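Endoglucanase E-5 (Thermobifida fusca, PDB 2CKS) hydrolyses internal beta-1,4-glucosidic linkages in cellulose, lichenin and cereal beta-D-glucans through its glycoside hydrolase family 5 catalytic domain. Local coordinates at residues G35-D40 with S63-E68. Residues are numbered along the deposited sequence; the frame is centred on the assembly and turned at random.
Sequences GIQWFD and SMYIQE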
loop_
_atom_site.group_PDB
_atom_site.type_symbol
_atom_site.label_atom_id
_atom_site.label_comp_id
_atom_site.label_asym_id
_atom_site.label_seq_id
_atom_site.Cartn_x
_atom_site.Cartn_y
_atom_site.Cartn_z
ATOM N N GLY A 35 -1.747 -7.577 -8.506
ATOM C CA GLY A 35 -3.042 -8.136 -8.191
ATOM C C GLY A 35 -2.924 -9.632 -8.013
ATOM O O GLY A 35 -2.360 -10.303 -8.871
ATOM N N ILE A 36 -3.458 -10.167 -6.914
ATOM C CA ILE A 36 -3.327 -11.602 -6.650
ATOM C C ILE A 36 -4.134 -12.482 -7.627
ATOM O O ILE A 36 -3.880 -13.679 -7.742
ATOM C CB ILE A 36 -3.623 -11.950 -5.160
ATOM C CG1 ILE A 36 -5.093 -11.754 -4.805
ATOM C CG2 ILE A 36 -2.706 -11.137 -4.235
ATOM C CD1 ILE A 36 -5.480 -12.369 -3.456
ATOM N N GLN A 37 -5.075 -11.891 -8.361
ATOM C CA GLN A 37 -5.806 -12.626 -9.401
ATOM C C GLN A 37 -4.959 -12.918 -10.644
ATOM O O GLN A 37 -5.324 -13.767 -11.463
ATOM C CB GLN A 37 -7.078 -11.863 -9.798
ATOM C CG GLN A 37 -6.905 -10.759 -10.834
ATOM C CD GLN A 37 -6.550 -9.400 -10.244
ATOM O OE1 GLN A 37 -6.005 -9.306 -9.140
ATOM N NE2 GLN A 37 -6.857 -8.338 -10.990
ATOM N N TRP A 38 -3.855 -12.191 -10.795
ATOM C CA TRP A 38 -2.955 -12.363 -11.932
ATOM C C TRP A 38 -1.581 -12.905 -11.543
ATOM O O TRP A 38 -0.960 -13.628 -12.323
ATOM C CB TRP A 38 -2.745 -11.034 -12.645
ATOM C CG TRP A 38 -3.955 -10.435 -13.262
ATOM C CD1 TRP A 38 -4.922 -11.075 -13.977
ATOM C CD2 TRP A 38 -4.308 -9.056 -13.252
ATOM N NE1 TRP A 38 -5.870 -10.175 -14.402
ATOM C CE2 TRP A 38 -5.506 -8.923 -13.977
ATOM C CE3 TRP A 38 -3.725 -7.906 -12.706
ATOM C CZ2 TRP A 38 -6.138 -7.696 -14.159
ATOM C CZ3 TRP A 38 -4.359 -6.687 -12.882
ATOM C CH2 TRP A 38 -5.550 -6.594 -13.605
ATOM N N PHE A 39 -1.092 -12.552 -10.353
ATOM C CA PHE A 39 0.297 -12.832 -9.977
ATOM C C PHE A 39 0.395 -13.535 -8.637
ATOM O O PHE A 39 1.331 -13.327 -7.874
ATOM C CB PHE A 39 1.135 -11.549 -10.004
ATOM C CG PHE A 39 1.213 -10.937 -11.362
ATOM C CD1 PHE A 39 2.104 -11.421 -12.307
ATOM C CD2 PHE A 39 0.348 -9.911 -11.719
ATOM C CE1 PHE A 39 2.133 -10.874 -13.583
ATOM C CE2 PHE A 39 0.385 -9.369 -12.988
ATOM C CZ PHE A 39 1.280 -9.854 -13.912
ATOM N N ASP A 40 -0.586 -14.380 -8.368
ATOM C CA ASP A 40 -0.587 -15.194 -7.174
ATOM C C ASP A 40 0.605 -16.133 -7.162
ATOM O O ASP A 40 1.152 -16.423 -6.102
ATOM C CB ASP A 40 -1.856 -16.025 -7.131
ATOM C CG ASP A 40 -2.141 -16.551 -5.773
ATOM O OD1 ASP A 40 -2.536 -17.737 -5.678
ATOM O OD2 ASP A 40 -1.994 -15.851 -4.752
ATOM N N SER A 63 -2.322 -6.708 -2.547
ATOM C CA SER A 63 -3.226 -5.988 -3.422
ATOM C C SER A 63 -4.246 -6.942 -4.011
ATOM O O SER A 63 -3.909 -7.811 -4.809
ATOM C CB SER A 63 -2.454 -5.272 -4.530
ATOM O OG SER A 63 -1.639 -4.247 -3.974
ATOM N N MET A 64 -5.486 -6.779 -3.588
ATOM C CA MET A 64 -6.587 -7.599 -4.068
ATOM C C MET A 64 -7.553 -6.744 -4.876
ATOM O O MET A 64 -8.345 -5.984 -4.320
ATOM C CB MET A 64 -7.323 -8.233 -2.891
ATOM C CG MET A 64 -8.458 -9.184 -3.302
ATOM S SD MET A 64 -9.294 -9.886 -1.886
ATOM C CE MET A 64 -10.254 -8.458 -1.348
ATOM N N TYR A 65 -7.474 -6.859 -6.197
ATOM C CA TYR A 65 -8.449 -6.239 -7.076
ATOM C C TYR A 65 -9.821 -6.844 -6.804
ATOM O O TYR A 65 -9.933 -7.986 -6.373
ATOM C CB TYR A 65 -8.112 -6.486 -8.536
ATOM C CG TYR A 65 -7.000 -5.664 -9.135
ATOM C CD1 TYR A 65 -5.685 -5.826 -8.727
ATOM C CD2 TYR A 65 -7.263 -4.756 -10.152
ATOM C CE1 TYR A 65 -4.659 -5.109 -9.303
ATOM C CE2 TYR A 65 -6.237 -4.025 -10.737
ATOM C CZ TYR A 65 -4.941 -4.211 -10.306
ATOM O OH TYR A 65 -3.910 -3.494 -10.872
ATOM N N ILE A 66 -10.858 -6.053 -7.045
ATOM C CA ILE A 66 -12.233 -6.485 -6.815
ATOM C C ILE A 66 -12.884 -6.828 -8.153
ATOM O O ILE A 66 -13.414 -7.920 -8.326
ATOM C CB ILE A 66 -13.022 -5.387 -6.056
ATOM C CG1 ILE A 66 -12.186 -4.799 -4.902
ATOM C CG2 ILE A 66 -14.359 -5.952 -5.567
ATOM C CD1 ILE A 66 -11.688 -5.794 -3.904
ATOM N N GLN A 67 -12.813 -5.888 -9.084
ATOM C CA GLN A 67 -13.140 -6.135 -10.478
ATOM C C GLN A 67 -11.888 -6.692 -11.175
ATOM O O GLN A 67 -10.974 -7.164 -10.504
ATOM C CB GLN A 67 -13.676 -4.853 -11.118
ATOM C CG GLN A 67 -15.125 -4.562 -10.721
ATOM C CD GLN A 67 -15.300 -4.146 -9.264
ATOM O OE1 GLN A 67 -14.647 -3.212 -8.797
ATOM N NE2 GLN A 67 -16.189 -4.831 -8.554
ATOM N N GLU A 68 -11.862 -6.693 -12.508
ATOM C CA GLU A 68 -10.706 -7.171 -13.279
ATOM C C GLU A 68 -10.313 -8.601 -12.882
ATOM O O GLU A 68 -9.138 -8.917 -12.697
ATOM C CB GLU A 68 -9.541 -6.177 -13.172
ATOM C CG GLU A 68 -9.954 -4.765 -13.583
ATOM C CD GLU A 68 -8.822 -3.758 -13.580
ATOM O OE1 GLU A 68 -7.803 -3.982 -14.280
ATOM O OE2 GLU A 68 -8.956 -2.731 -12.879
HETATM O O HOH W 1 -7.222 -9.785 -6.714
#
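Near the C-terminal end of the second barrel strand, the ring of Y65 packs against Q37 and W38 of the short, weakly bonded helix at about 36-39. The six-membered ring of W38 turns its edge toward the Y65 face, centroids 4.8 Å apart and planes at 58°, with W38 CZ3 lying 3.6 Å from Y65 CZ. Q37 NE2 lies over the same face of Y65, near CG, and 3.1 Å above the plane of the W38 six-membered ring, over its centre. It donates to E68 O at 2.9 Å, tilted 33° from the carbonyl plane. The chi2 of Q37, -88°, swings CD out of an extended line; beyond it, OE1 accepts from a water that also donates to Y65 O. In this (beta/alpha)8 barrel of family 5, the segment following the first strand is thereby joined to the end of the second, the side of the fold that carries the active site: S63 lies near E231, the probable nucleophile. I36 N donates to S63 O at 3.2 Å. G35 CA lies 3.6 Å from Y65 CD1, where a CB would clash. An alanine in place of Y65 would probably open a gap beside G35 and leave the W38 edge without its aromatic partner. E68 OE1 lies at the edge of the indole, near its plane, 3.5 Å from W38 CH2.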